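Local coordinates for hydrolase family protein (Deinococcus radiodurans R1, PDB 3CNH) that belongs to the haloacid dehalogenase-like hydrolases and is probably a phosphatase, with a sodium ion and a phosphate bound at what is probably its active site, at residues A6-I11 against T152-R157; A29-L34 against R78-E83; E160-D165 against E192-L197. All coordinates share one frame; numbering follows the deposited sequence.

Interaction 1: A6-I11 against T152-R157; sequences ALFWDI and TLAQVR. With NA (sodium ion), chain C; PO4 (phosphate ion), chain D.
In the parallel sheet of the haloacid dehalogenase fold, F8 and A6 of strand 6-9 meet A154 and V156, where helix 144-154 runs out over one face of the sheet. The closest touch is F8 CZ to A154 CB, 3.7 Å, the methyl approaching the end of the ring obliquely. F8 has CG anti to its carbonyl carbon (chi1 -68°), which carries the ring out from the strand to the helix end. V156 CG2 comes to the same ring at its edge, near the ring plane, and lies 4.1 Å from A6 CB; V156 has two conformers, so these methyl distances are doubtful. The helix ends in a Schellman motif with Q155, at positive phi, as C-prime. The Q155 amide folds back, NE2 giving T152 O a 2.8 Å bond in the carbonyl plane, on a lone pair. At the far end of the strand, D10 OD2 binds the sodium ion at 2.4 Å, in a site completed by G12, D166, phosphate O2 and two waters. This fits the first-motif aspartate that follows the first strand in this family. K141 bridges to D10 OD1 and also bonds the phosphate, while I11 N gives phosphate O3 a weak bond. The chemistry thus divides along the strand: apolar contact with the helix end and following loop at one end, metal and anion binding just past the other.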
loop_
_atom_site.group_PDB
_atom_site.type_symbol
_atom_site.label_atom_id
_atom_site.label_comp_id
_atom_site.label_asym_id
_atom_site.label_seq_id
_atom_site.Cartn_x
_atom_site.Cartn_y
_atom_site.Cartn_z
ATOM N N ALA A 6 -2.795 14.821 -11.389
ATOM C CA ALA A 6 -3.091 13.884 -10.314
ATOM C C ALA A 6 -1.838 13.191 -9.824
ATOM O O ALA A 6 -0.965 12.904 -10.613
ATOM C CB ALA A 6 -4.049 12.838 -10.803
ATOM N N LEU A 7 -1.774 12.978 -8.510
ATOM C CA LEU A 7 -0.713 12.150 -7.888
ATOM C C LEU A 7 -1.331 10.884 -7.338
ATOM O O LEU A 7 -2.420 10.878 -6.756
ATOM C CB LEU A 7 0.030 12.874 -6.757
ATOM C CG LEU A 7 0.903 14.074 -7.110
ATOM C CD1 LEU A 7 0.005 15.236 -7.224
ATOM C CD2 LEU A 7 1.944 14.260 -5.995
ATOM N N PHE A 8 -0.625 9.788 -7.598
ATOM C CA PHE A 8 -0.981 8.457 -7.132
ATOM C C PHE A 8 0.097 8.013 -6.156
ATOM O O PHE A 8 1.290 8.025 -6.463
ATOM C CB PHE A 8 -1.039 7.485 -8.310
ATOM C CG PHE A 8 -2.169 7.752 -9.268
ATOM C CD1 PHE A 8 -2.050 8.731 -10.246
ATOM C CD2 PHE A 8 -3.344 7.035 -9.195
ATOM C CE1 PHE A 8 -3.098 8.991 -11.128
ATOM C CE2 PHE A 8 -4.394 7.314 -10.064
ATOM C CZ PHE A 8 -4.261 8.271 -11.023
ATOM N N TRP A 9 -0.360 7.610 -4.976
ATOM C CA TRP A 9 0.523 7.272 -3.868
ATOM C C TRP A 9 0.431 5.833 -3.392
ATOM O O TRP A 9 -0.616 5.302 -3.078
ATOM C CB TRP A 9 0.234 8.151 -2.631
ATOM C CG TRP A 9 0.538 9.598 -2.750
ATOM C CD1 TRP A 9 -0.207 10.554 -3.393
ATOM C CD2 TRP A 9 1.677 10.279 -2.209
ATOM N NE1 TRP A 9 0.419 11.772 -3.315
ATOM C CE2 TRP A 9 1.574 11.639 -2.586
ATOM C CE3 TRP A 9 2.791 9.871 -1.480
ATOM C CZ2 TRP A 9 2.521 12.587 -2.210
ATOM C CZ3 TRP A 9 3.709 10.801 -1.103
ATOM C CH2 TRP A 9 3.588 12.144 -1.491
ATOM N N ASP A 10 1.594 5.245 -3.357
ATOM C CA ASP A 10 1.827 3.976 -2.649
ATOM C C ASP A 10 1.623 4.364 -1.175
ATOM O O ASP A 10 1.866 5.531 -0.772
ATOM C CB ASP A 10 3.271 3.582 -2.966
ATOM C CG ASP A 10 3.746 2.361 -2.328
ATOM O OD1 ASP A 10 2.957 1.463 -2.070
ATOM O OD2 ASP A 10 5.020 2.290 -2.159
ATOM N N ILE A 11 1.172 3.408 -0.371
ATOM C CA ILE A 11 1.006 3.680 1.073
ATOM C C ILE A 11 2.162 3.060 1.862
ATOM O O ILE A 11 2.967 3.744 2.462
ATOM C CB ILE A 11 -0.343 3.268 1.604
ATOM C CG1 ILE A 11 -1.445 4.018 0.827
ATOM C CG2 ILE A 11 -0.461 3.558 3.119
ATOM C CD1 ILE A 11 -2.874 3.686 1.257
ATOM N N THR A 152 -7.663 5.325 -15.502
ATOM C CA THR A 152 -9.032 5.255 -16.025
ATOM C C THR A 152 -10.056 5.755 -14.993
ATOM O O THR A 152 -10.980 6.503 -15.308
ATOM C CB THR A 152 -9.394 3.837 -16.482
ATOM O OG1 THR A 152 -8.526 3.458 -17.565
ATOM C CG2 THR A 152 -10.857 3.778 -16.970
ATOM N N LEU A 153 -9.839 5.375 -13.741
ATOM C CA LEU A 153 -10.781 5.766 -12.659
ATOM C C LEU A 153 -10.663 7.239 -12.364
ATOM O O LEU A 153 -11.663 7.925 -12.122
ATOM C CB LEU A 153 -10.602 4.903 -11.402
ATOM C CG LEU A 153 -10.929 3.414 -11.623
ATOM C CD1 LEU A 153 -10.472 2.643 -10.393
ATOM C CD2 LEU A 153 -12.428 3.256 -11.907
ATOM N N ALA A 154 -9.436 7.734 -12.380
ATOM C CA ALA A 154 -9.199 9.181 -12.112
ATOM C C ALA A 154 -9.500 10.068 -13.307
ATOM O O ALA A 154 -9.670 11.293 -13.185
ATOM C CB ALA A 154 -7.742 9.415 -11.628
ATOM N N GLN A 155 -9.598 9.445 -14.467
ATOM C CA GLN A 155 -9.754 10.159 -15.753
ATOM C C GLN A 155 -8.693 11.225 -15.998
ATOM O O GLN A 155 -8.969 12.412 -16.166
ATOM C CB GLN A 155 -11.157 10.703 -15.963
ATOM C CG GLN A 155 -12.124 9.592 -16.329
ATOM C CD GLN A 155 -11.850 9.022 -17.718
ATOM O OE1 GLN A 155 -11.920 9.735 -18.736
ATOM N NE2 GLN A 155 -11.547 7.755 -17.775
ATOM N N VAL A 156 -7.454 10.758 -15.953
ATOM C CA VAL A 156 -6.330 11.614 -16.340
ATOM C C VAL A 156 -5.430 10.854 -17.286
ATOM O O VAL A 156 -5.363 9.623 -17.283
ATOM C CB VAL A 156 -5.519 12.186 -15.165
ATOM C CG1 VAL A 156 -6.398 12.992 -14.241
ATOM C CG2 VAL A 156 -4.785 11.113 -14.434
ATOM N N ARG A 157 -4.815 11.607 -18.166
ATOM C CA ARG A 157 -3.896 11.058 -19.175
ATOM C C ARG A 157 -2.620 10.607 -18.466
ATOM O O ARG A 157 -2.238 11.181 -17.452
ATOM C CB ARG A 157 -3.541 12.117 -20.232
ATOM C CG ARG A 157 -4.751 12.686 -20.988
ATOM C CD ARG A 157 -4.426 13.819 -21.923
ATOM N NE ARG A 157 -5.637 14.166 -22.671
ATOM C CZ ARG A 157 -6.485 15.142 -22.349
ATOM N NH1 ARG A 157 -6.245 15.943 -21.312
ATOM N NH2 ARG A 157 -7.562 15.343 -23.098
HETATM NA NA NA C . 5.650 0.245 -1.115
HETATM P P PO4 D . 1.700 -0.867 -0.795
HETATM O O1 PO4 D . 1.363 -1.004 -2.208
HETATM O O2 PO4 D . 3.199 -0.578 -0.649
HETATM O O3 PO4 D . 0.812 0.077 0.029
HETATM O O4 PO4 D . 1.591 -2.200 -0.055
HETATM O O HOH W 1 6.632 -1.316 0.320
HETATM O O HOH W 2 5.771 -0.819 -3.097
#

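Interaction 2: A29-L34 against R78-E83; sequences AQRFGL and RAVMEE
V80 of helix 74-83 packs on F32 and R31 of helix 22-32 in a helical insertion after strand 6-9, consistent with a C1-type cap of this family. Along 78-83, R78 comes first and points away from the other helix; its NE lies 4.0 Å from E82 OE2, a long salt bridge made doubtful by a second R78 conformer. V80, two residues on, carries the contact. Its CG2 reaches F32 CZ at 3.7 Å and its CB lies 3.8 Å from F32 CE2, both at the edge of the ring and near its plane, so the valine meets the rim of the phenylalanine. With CG1 anti to the backbone N (chi1 177°) and CG2 anti to the carbonyl carbon, both V80 methyls come within range of the other helix, CG1 lying 4.4 Å from R31 CD. The F32 ring also meets F72 and F77, each with planes at about 50°. Replacing F32 by an alanine takes away this ring, and V80 would probably be left facing a gap while F72 and F77 would lose the ring they meet. M81, a selenomethionine, turns the other way, onto W20, L57, L61 and L114. E83 points its CB toward the first helix, but its OE1 stays 6.5 Å from R31 NE, too far for a salt bridge. Helix 22-32 itself closes with a Schellman motif: G33 takes positive phi (70°), G33 N bonds Q30 O, and L34 N reaches A29 O at 2.9 Å.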
loop_
_atom_site.group_PDB
_atom_site.type_symbol
_atom_site.label_atom_id
_atom_site.label_comp_id
_atom_site.label_asym_id
_atom_site.label_seq_id
_atom_site.Cartn_x
_atom_site.Cartn_y
_atom_site.Cartn_z
ATOM N N ALA A 29 5.024 -13.568 14.454
ATOM C CA ALA A 29 5.069 -15.032 14.544
ATOM C C ALA A 29 5.746 -15.469 15.819
ATOM O O ALA A 29 5.298 -16.360 16.528
ATOM C CB ALA A 29 5.790 -15.641 13.318
ATOM N N GLN A 30 6.836 -14.795 16.111
ATOM C CA GLN A 30 7.624 -15.093 17.306
ATOM C C GLN A 30 6.786 -14.848 18.572
ATOM O O GLN A 30 6.739 -15.659 19.489
ATOM C CB GLN A 30 8.892 -14.221 17.340
ATOM C CG GLN A 30 9.745 -14.371 18.616
ATOM N N ARG A 31 6.082 -13.733 18.562
ATOM C CA ARG A 31 5.256 -13.360 19.708
ATOM C C ARG A 31 4.189 -14.389 20.017
ATOM O O ARG A 31 3.867 -14.652 21.176
ATOM C CB ARG A 31 4.572 -12.007 19.481
ATOM C CG ARG A 31 3.695 -11.595 20.682
ATOM C CD ARG A 31 2.968 -10.263 20.487
ATOM N NE ARG A 31 3.871 -9.128 20.297
ATOM C CZ ARG A 31 4.442 -8.441 21.287
ATOM N NH1 ARG A 31 4.244 -8.777 22.555
ATOM N NH2 ARG A 31 5.238 -7.419 21.004
ATOM N N PHE A 32 3.656 -14.979 18.960
ATOM C CA PHE A 32 2.546 -15.944 19.079
ATOM C C PHE A 32 2.998 -17.373 19.133
ATOM O O PHE A 32 2.191 -18.303 19.254
ATOM C CB PHE A 32 1.516 -15.734 17.989
ATOM C CG PHE A 32 0.618 -14.556 18.239
ATOM C CD1 PHE A 32 -0.486 -14.689 19.070
ATOM C CD2 PHE A 32 0.861 -13.323 17.661
ATOM C CE1 PHE A 32 -1.336 -13.611 19.323
ATOM C CE2 PHE A 32 0.004 -12.261 17.906
ATOM C CZ PHE A 32 -1.096 -12.409 18.734
ATOM N N GLY A 33 4.304 -17.536 19.073
ATOM C CA GLY A 33 4.920 -18.862 19.210
ATOM C C GLY A 33 4.671 -19.784 18.039
ATOM O O GLY A 33 4.571 -21.010 18.185
ATOM N N LEU A 34 4.593 -19.177 16.867
ATOM C CA LEU A 34 4.343 -19.955 15.638
ATOM C C LEU A 34 5.609 -20.589 15.052
ATOM O O LEU A 34 6.694 -20.020 15.111
ATOM C CB LEU A 34 3.704 -19.063 14.576
ATOM C CG LEU A 34 2.408 -18.338 14.993
ATOM C CD1 LEU A 34 1.920 -17.473 13.836
ATOM C CD2 LEU A 34 1.352 -19.310 15.462
ATOM N N ARG A 78 -5.310 -10.538 14.818
ATOM C CA ARG A 78 -5.624 -9.430 13.936
ATOM C C ARG A 78 -5.205 -8.091 14.568
ATOM O O ARG A 78 -4.687 -7.192 13.883
ATOM C CB ARG A 78 -7.105 -9.507 13.582
ATOM C CG ARG A 78 -7.500 -8.716 12.377
ATOM C CD ARG A 78 -8.142 -7.488 12.758
ATOM N NE ARG A 78 -9.397 -7.802 13.412
ATOM C CZ ARG A 78 -10.570 -7.630 12.828
ATOM N NH1 ARG A 78 -11.685 -7.939 13.476
ATOM N NH2 ARG A 78 -10.621 -7.139 11.598
ATOM N N ALA A 79 -5.381 -7.990 15.872
ATOM C CA ALA A 79 -5.023 -6.760 16.596
ATOM C C ALA A 79 -3.545 -6.466 16.456
ATOM O O ALA A 79 -3.134 -5.328 16.196
ATOM C CB ALA A 79 -5.388 -6.851 18.086
ATOM N N VAL A 80 -2.746 -7.508 16.631
ATOM C CA VAL A 80 -1.284 -7.364 16.567
ATOM C C VAL A 80 -0.843 -7.086 15.114
ATOM O O VAL A 80 0.091 -6.309 14.857
ATOM C CB VAL A 80 -0.553 -8.570 17.216
ATOM C CG1 VAL A 80 0.956 -8.417 17.054
ATOM C CG2 VAL A 80 -0.927 -8.678 18.717
HETATM N N MSE A 81 -1.545 -7.675 14.155
HETATM C CA MSE A 81 -1.253 -7.379 12.738
HETATM C C MSE A 81 -1.428 -5.884 12.503
HETATM O O MSE A 81 -0.563 -5.202 11.960
HETATM C CB MSE A 81 -2.184 -8.131 11.771
HETATM C CG MSE A 81 -1.968 -9.584 11.717
HETATM SE SE MSE A 81 -3.195 -10.476 10.486
HETATM C CE MSE A 81 -2.907 -9.372 8.986
ATOM N N GLU A 82 -2.553 -5.382 12.983
ATOM C CA GLU A 82 -2.928 -3.976 12.757
ATOM C C GLU A 82 -1.893 -3.024 13.337
ATOM O O GLU A 82 -1.511 -1.995 12.737
ATOM C CB GLU A 82 -4.342 -3.712 13.297
ATOM C CG GLU A 82 -5.375 -4.333 12.392
ATOM C CD GLU A 82 -6.787 -4.209 12.923
ATOM O OE1 GLU A 82 -6.928 -3.883 14.122
ATOM O OE2 GLU A 82 -7.717 -4.465 12.127
ATOM N N GLU A 83 -1.401 -3.402 14.494
ATOM C CA GLU A 83 -0.421 -2.595 15.219
ATOM C C GLU A 83 0.939 -2.456 14.576
ATOM O O GLU A 83 1.749 -1.623 15.014
ATOM C CB GLU A 83 -0.223 -3.119 16.632
ATOM C CG GLU A 83 -1.472 -2.909 17.434
ATOM C CD GLU A 83 -1.484 -3.733 18.664
ATOM O OE1 GLU A 83 -0.523 -4.516 18.864
ATOM O OE2 GLU A 83 -2.473 -3.610 19.413
#

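Interaction 3: E160-D165 against E192-L197; sequences EAVMVD and EELAAL
V162 on strand 161-165 meets L194 in the last turn of helix 187-196 and L197 just beyond its end, each of the contacts methyl against methyl. V162 CG2 and L197 CD1 lie 3.7 Å apart, the two side chains reaching toward each other tip to tip. V162 CG1 lies 3.9 Å from L194 CD2, with the two side chains slanting past one another. V162 holds CG1 anti to its backbone N (chi1 -173°) and CG2 anti to the carbonyl carbon, which sets CG1 against both L194 CD2 and L197 CD1, while CG2 meets L197 CD1; a second conformer makes these distances somewhat doubtful. L194 CD2 also brushes V164 CG2 at 4.4 Å, so one leucine methyl lies against two alternate residues of the strand. The leucines sit three apart, held in the closing turn by a 2.9 Å bond from L197 N to L194 O. Further out, L194 also touches L7, and L197 touches H180, so the helix end lies over several strands of the sheet. The strand is fixed by backbone bonds to strand 6-9 on one side and from A161 to H180 on the other. The alternating residues A161 and M163 face the other side and pack on L151 and Y147 of helix 144-154. Past the contact, D165 bridges to K141 through OD2, and its OD1 takes a bond from R167 N. With no hydrogen bond or charge pair linking these two segments, this part of the contact rests on apolar packing, while the strand's polar carboxylate lies at its end, toward the metal site.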
loop_
_atom_site.group_PDB
_atom_site.type_symbol
_atom_site.label_atom_id
_atom_site.label_comp_id
_atom_site.label_asym_id
_atom_site.label_seq_id
_atom_site.Cartn_x
_atom_site.Cartn_y
_atom_site.Cartn_z
ATOM N N GLU A 160 -0.176 13.224 -17.411
ATOM C CA GLU A 160 -0.732 14.197 -16.462
ATOM C C GLU A 160 -0.713 13.647 -15.051
ATOM O O GLU A 160 -1.280 14.232 -14.126
ATOM C CB GLU A 160 -2.197 14.489 -16.796
ATOM C CG GLU A 160 -2.417 15.238 -18.089
ATOM C CD GLU A 160 -3.899 15.403 -18.418
ATOM O OE1 GLU A 160 -4.765 14.526 -18.085
ATOM O OE2 GLU A 160 -4.187 16.440 -19.025
ATOM N N ALA A 161 -0.108 12.482 -14.923
ATOM C CA ALA A 161 -0.067 11.795 -13.629
ATOM C C ALA A 161 1.335 11.470 -13.168
ATOM O O ALA A 161 2.245 11.250 -13.963
ATOM C CB ALA A 161 -0.860 10.471 -13.715
ATOM N N VAL A 162 1.478 11.449 -11.847
ATOM C CA VAL A 162 2.728 11.011 -11.217
ATOM C C VAL A 162 2.438 9.945 -10.176
ATOM O O VAL A 162 1.582 10.130 -9.330
ATOM C CB VAL A 162 3.477 12.151 -10.497
ATOM C CG1 VAL A 162 4.849 11.670 -10.009
ATOM C CG2 VAL A 162 3.649 13.371 -11.416
HETATM N N MSE A 163 3.165 8.838 -10.288
HETATM C CA MSE A 163 3.174 7.730 -9.329
HETATM C C MSE A 163 4.360 7.864 -8.377
HETATM O O MSE A 163 5.501 8.114 -8.796
HETATM C CB MSE A 163 3.319 6.385 -10.053
HETATM C CG MSE A 163 3.439 5.170 -9.157
HETATM SE SE MSE A 163 1.688 4.792 -8.388
HETATM C CE MSE A 163 2.291 3.653 -6.850
ATOM N N VAL A 164 4.063 7.707 -7.083
ATOM C CA VAL A 164 5.063 7.731 -6.027
ATOM C C VAL A 164 5.085 6.357 -5.347
ATOM O O VAL A 164 4.079 5.926 -4.768
ATOM C CB VAL A 164 4.757 8.802 -4.966
ATOM C CG1 VAL A 164 5.796 8.754 -3.851
ATOM C CG2 VAL A 164 4.655 10.254 -5.607
ATOM N N ASP A 165 6.223 5.690 -5.421
ATOM C CA ASP A 165 6.361 4.306 -4.862
ATOM C C ASP A 165 7.761 4.141 -4.343
ATOM O O ASP A 165 8.672 4.777 -4.828
ATOM C CB ASP A 165 6.060 3.267 -5.937
ATOM C CG ASP A 165 5.697 1.888 -5.367
ATOM O OD1 ASP A 165 6.614 1.137 -4.907
ATOM O OD2 ASP A 165 4.497 1.546 -5.468
ATOM N N GLU A 192 11.672 17.515 -3.651
ATOM C CA GLU A 192 12.461 18.167 -4.700
ATOM C C GLU A 192 12.132 17.618 -6.060
ATOM O O GLU A 192 12.034 18.377 -7.012
ATOM C CB GLU A 192 13.974 18.055 -4.510
ATOM C CG GLU A 192 14.756 19.129 -5.296
ATOM C CD GLU A 192 14.350 19.285 -6.783
ATOM O OE1 GLU A 192 13.872 20.392 -7.215
ATOM O OE2 GLU A 192 14.514 18.295 -7.530
ATOM N N GLU A 193 12.012 16.297 -6.149
ATOM C CA GLU A 193 11.718 15.681 -7.444
ATOM C C GLU A 193 10.320 16.014 -7.925
ATOM O O GLU A 193 10.117 16.244 -9.100
ATOM C CB GLU A 193 11.962 14.178 -7.450
ATOM C CG GLU A 193 13.401 13.834 -7.112
ATOM C CD GLU A 193 13.845 12.557 -7.819
ATOM O OE1 GLU A 193 13.704 12.532 -9.054
ATOM O OE2 GLU A 193 14.342 11.616 -7.164
ATOM N N LEU A 194 9.353 16.021 -7.019
ATOM C CA LEU A 194 8.009 16.476 -7.394
ATOM C C LEU A 194 8.044 17.933 -7.887
ATOM O O LEU A 194 7.370 18.285 -8.851
ATOM C CB LEU A 194 7.004 16.325 -6.268
ATOM C CG LEU A 194 6.642 14.860 -5.981
ATOM C CD1 LEU A 194 5.799 14.740 -4.700
ATOM C CD2 LEU A 194 5.946 14.170 -7.162
ATOM N N ALA A 195 8.819 18.786 -7.220
ATOM C CA ALA A 195 8.893 20.203 -7.583
ATOM C C ALA A 195 9.451 20.347 -8.984
ATOM O O ALA A 195 9.065 21.237 -9.733
ATOM C CB ALA A 195 9.738 21.001 -6.576
ATOM N N ALA A 196 10.332 19.416 -9.349
ATOM C CA ALA A 196 10.947 19.430 -10.694
ATOM C C ALA A 196 9.898 19.165 -11.771
ATOM O O ALA A 196 10.062 19.566 -12.922
ATOM C CB ALA A 196 12.129 18.463 -10.812
ATOM N N LEU A 197 8.801 18.541 -11.370
ATOM C CA LEU A 197 7.699 18.247 -12.276
ATOM C C LEU A 197 6.613 19.294 -12.201
ATOM O O LEU A 197 5.577 19.175 -12.845
ATOM C CB LEU A 197 7.065 16.895 -11.967
ATOM C CG LEU A 197 7.920 15.657 -12.184
ATOM C CD1 LEU A 197 7.171 14.376 -11.776
ATOM C CD2 LEU A 197 8.300 15.578 -13.669
#

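Interactions 1 and 3 lie in the sheet domain, their centres about 12 Å apart, and join at neighbouring strands: F8 N probably donates to V162 O (2.8 Å). They cover opposite faces: A6 and F8 turn to the end of helix 144-154 and the loop after it; V162 and, more loosely, V164 meet the end of helix 187-196 and L197. Interaction 3 is the more buried. Interaction 2 is a surface contact in the cap, its centre about 33 Å from that of interaction 1, although helix 22-32 follows strand 6-9. All meet through apolar side chains, but interaction 2 pairs two helices and includes an arginine's aliphatic stem, while interaction 1 alone includes metal and phosphate.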